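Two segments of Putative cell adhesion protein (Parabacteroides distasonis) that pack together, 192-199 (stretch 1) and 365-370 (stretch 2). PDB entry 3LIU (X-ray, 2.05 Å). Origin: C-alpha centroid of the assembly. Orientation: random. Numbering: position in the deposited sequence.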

# COMPACT_ATOMS: atom_id res chain seq x y z
N ASN A 192 -39.10 -7.42 -5.59
CA ASN A 192 -40.07 -6.29 -5.67
C ASN A 192 -39.86 -5.36 -6.90
O ASN A 192 -40.70 -4.48 -7.18
CB ASN A 192 -40.03 -5.43 -4.38
N TYR A 193 -38.72 -5.52 -7.60
CA TYR A 193 -38.29 -4.61 -8.68
C TYR A 193 -37.15 -5.18 -9.55
O TYR A 193 -36.38 -6.05 -9.13
CB TYR A 193 -37.83 -3.25 -8.09
CG TYR A 193 -36.59 -3.42 -7.19
CD1 TYR A 193 -35.31 -3.53 -7.74
CD2 TYR A 193 -36.72 -3.55 -5.81
CE1 TYR A 193 -34.19 -3.73 -6.92
CE2 TYR A 193 -35.60 -3.75 -5.00
CZ TYR A 193 -34.35 -3.84 -5.57
OH TYR A 193 -33.26 -4.06 -4.77
N GLU A 194 -37.02 -4.60 -10.73
CA GLU A 194 -35.93 -4.85 -11.64
C GLU A 194 -34.90 -3.70 -11.63
O GLU A 194 -35.26 -2.55 -11.72
CB GLU A 194 -36.52 -4.90 -13.05
CG GLU A 194 -37.10 -6.22 -13.45
CD GLU A 194 -37.85 -6.11 -14.76
OE1 GLU A 194 -37.22 -5.75 -15.79
OE2 GLU A 194 -39.08 -6.37 -14.76
N SER A 195 -33.62 -4.02 -11.61
CA SER A 195 -32.59 -3.03 -11.80
C SER A 195 -32.57 -2.69 -13.27
O SER A 195 -32.68 -3.59 -14.08
CB SER A 195 -31.22 -3.55 -11.40
OG SER A 195 -31.16 -3.79 -10.00
N LYS A 196 -32.44 -1.41 -13.62
CA LYS A 196 -32.36 -0.99 -15.01
C LYS A 196 -31.01 -0.42 -15.42
O LYS A 196 -30.58 -0.69 -16.53
CB LYS A 196 -33.45 0.03 -15.31
CG LYS A 196 -34.84 -0.60 -15.37
CD LYS A 196 -35.06 -1.49 -16.63
CE LYS A 196 -36.12 -2.57 -16.37
NZ LYS A 196 -36.75 -3.15 -17.59
N SER A 197 -30.36 0.36 -14.57
CA SER A 197 -29.06 0.93 -14.92
C SER A 197 -28.36 1.49 -13.69
O SER A 197 -28.99 1.77 -12.66
CB SER A 197 -29.17 2.04 -15.96
OG SER A 197 -29.92 3.14 -15.48
N PHE A 198 -27.05 1.64 -13.80
CA PHE A 198 -26.27 2.36 -12.79
C PHE A 198 -25.21 3.13 -13.53
O PHE A 198 -24.48 2.54 -14.32
CB PHE A 198 -25.61 1.40 -11.84
CG PHE A 198 -24.68 2.04 -10.85
CD1 PHE A 198 -25.17 2.75 -9.77
CD2 PHE A 198 -23.32 1.91 -10.98
CE1 PHE A 198 -24.32 3.35 -8.88
CE2 PHE A 198 -22.47 2.48 -10.09
CZ PHE A 198 -22.96 3.20 -9.03
N VAL A 199 -25.16 4.44 -13.29
CA VAL A 199 -24.16 5.33 -13.88
C VAL A 199 -23.22 5.75 -12.76
O VAL A 199 -23.64 6.42 -11.80
CB VAL A 199 -24.81 6.57 -14.53
CG1 VAL A 199 -23.74 7.44 -15.18
CG2 VAL A 199 -25.90 6.17 -15.55
N THR A 365 -21.58 -5.68 -8.08
CA THR A 365 -22.88 -5.97 -8.69
C THR A 365 -23.88 -5.19 -7.85
O THR A 365 -24.08 -5.50 -6.67
CB THR A 365 -23.25 -7.46 -8.68
OG1 THR A 365 -22.29 -8.19 -9.45
CG2 THR A 365 -24.67 -7.71 -9.27
N ILE A 366 -24.48 -4.16 -8.44
CA ILE A 366 -25.44 -3.33 -7.73
C ILE A 366 -26.84 -3.88 -7.95
O ILE A 366 -27.26 -4.06 -9.09
CB ILE A 366 -25.31 -1.87 -8.20
CG1 ILE A 366 -23.95 -1.34 -7.71
CG2 ILE A 366 -26.49 -1.02 -7.70
CD1 ILE A 366 -23.45 -0.28 -8.49
N ILE A 367 -27.56 -4.18 -6.87
CA ILE A 367 -28.85 -4.87 -6.96
C ILE A 367 -30.04 -4.10 -6.36
O ILE A 367 -31.11 -4.65 -6.16
CB ILE A 367 -28.76 -6.31 -6.34
CG1 ILE A 367 -28.54 -6.24 -4.83
CG2 ILE A 367 -27.61 -7.12 -7.05
CD1 ILE A 367 -28.89 -7.56 -4.13
N GLY A 368 -29.85 -2.81 -6.09
CA GLY A 368 -30.90 -2.01 -5.48
C GLY A 368 -30.34 -0.63 -5.20
O GLY A 368 -29.17 -0.37 -5.50
N PRO A 369 -31.19 0.28 -4.67
CA PRO A 369 -30.74 1.64 -4.43
C PRO A 369 -29.74 1.65 -3.28
O PRO A 369 -29.86 0.89 -2.32
CB PRO A 369 -32.02 2.37 -4.01
CG PRO A 369 -33.15 1.40 -4.19
CD PRO A 369 -32.53 0.05 -4.13
N GLY A 370 -28.77 2.54 -3.40
CA GLY A 370 -27.78 2.74 -2.38
C GLY A 370 -28.28 3.71 -1.34
O GLY A 370 -29.46 4.05 -1.30

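Residues 193-199 form an extended strand, while the second stretch leaves its own strand after Ile-366 and runs on as loop. The end-to-end directions of the touching parts lie 112° apart, so the segments cross rather than run side by side, and no backbone-to-backbone hydrogen bond joins them. The nearest CA atoms approach to 6.4 Å at Ser-195 and Ile-367, and Phe-198 and Ile-366 follow at 7.7 Å. Side chains must therefore bridge the gap, and those of Tyr-193, Ser-195 and Phe-198 all leave the backbone toward the second stretch. The contact is small, burying 255 Å² in total.

The single hydrogen bond across it runs from Tyr-193 OH to Ile-367 O, 2.6 Å away. With chi1 in the p well, the long ring carries its hydroxyl to a loop carbonyl that lies near the ring plane, at its edge. Just beyond, the same OH sits 3.2 Å from Gly-368 CA. An ideal CB on Gly-368 would fall 2.4 Å from Tyr-193 OH, a clash, so the bare backbone makes room for the phenol.

At the other end the contact is apolar. Phe-198, chi1 t, offers a ring face to Ile-366, whose m,t conformation brings CD1 to 3.3 Å from the ring centroid, only 11° off the normal, in a CH-pi contact. Both CA-to-CB bonds point toward the opposing stretch, and Ile-366 gives up the most area to the contact, 69 Å².

Between these anchors a small residue fits: Ser-195 OG lies 3.8 Å from Ile-367 C, touching without a hydrogen bond across, its polar needs met elsewhere in the structure. Glu-194 points away and is exposed; its OE1 instead forms a salt bridge with Lys-196 NZ at 3.2 Å, weak as a hydrogen bond.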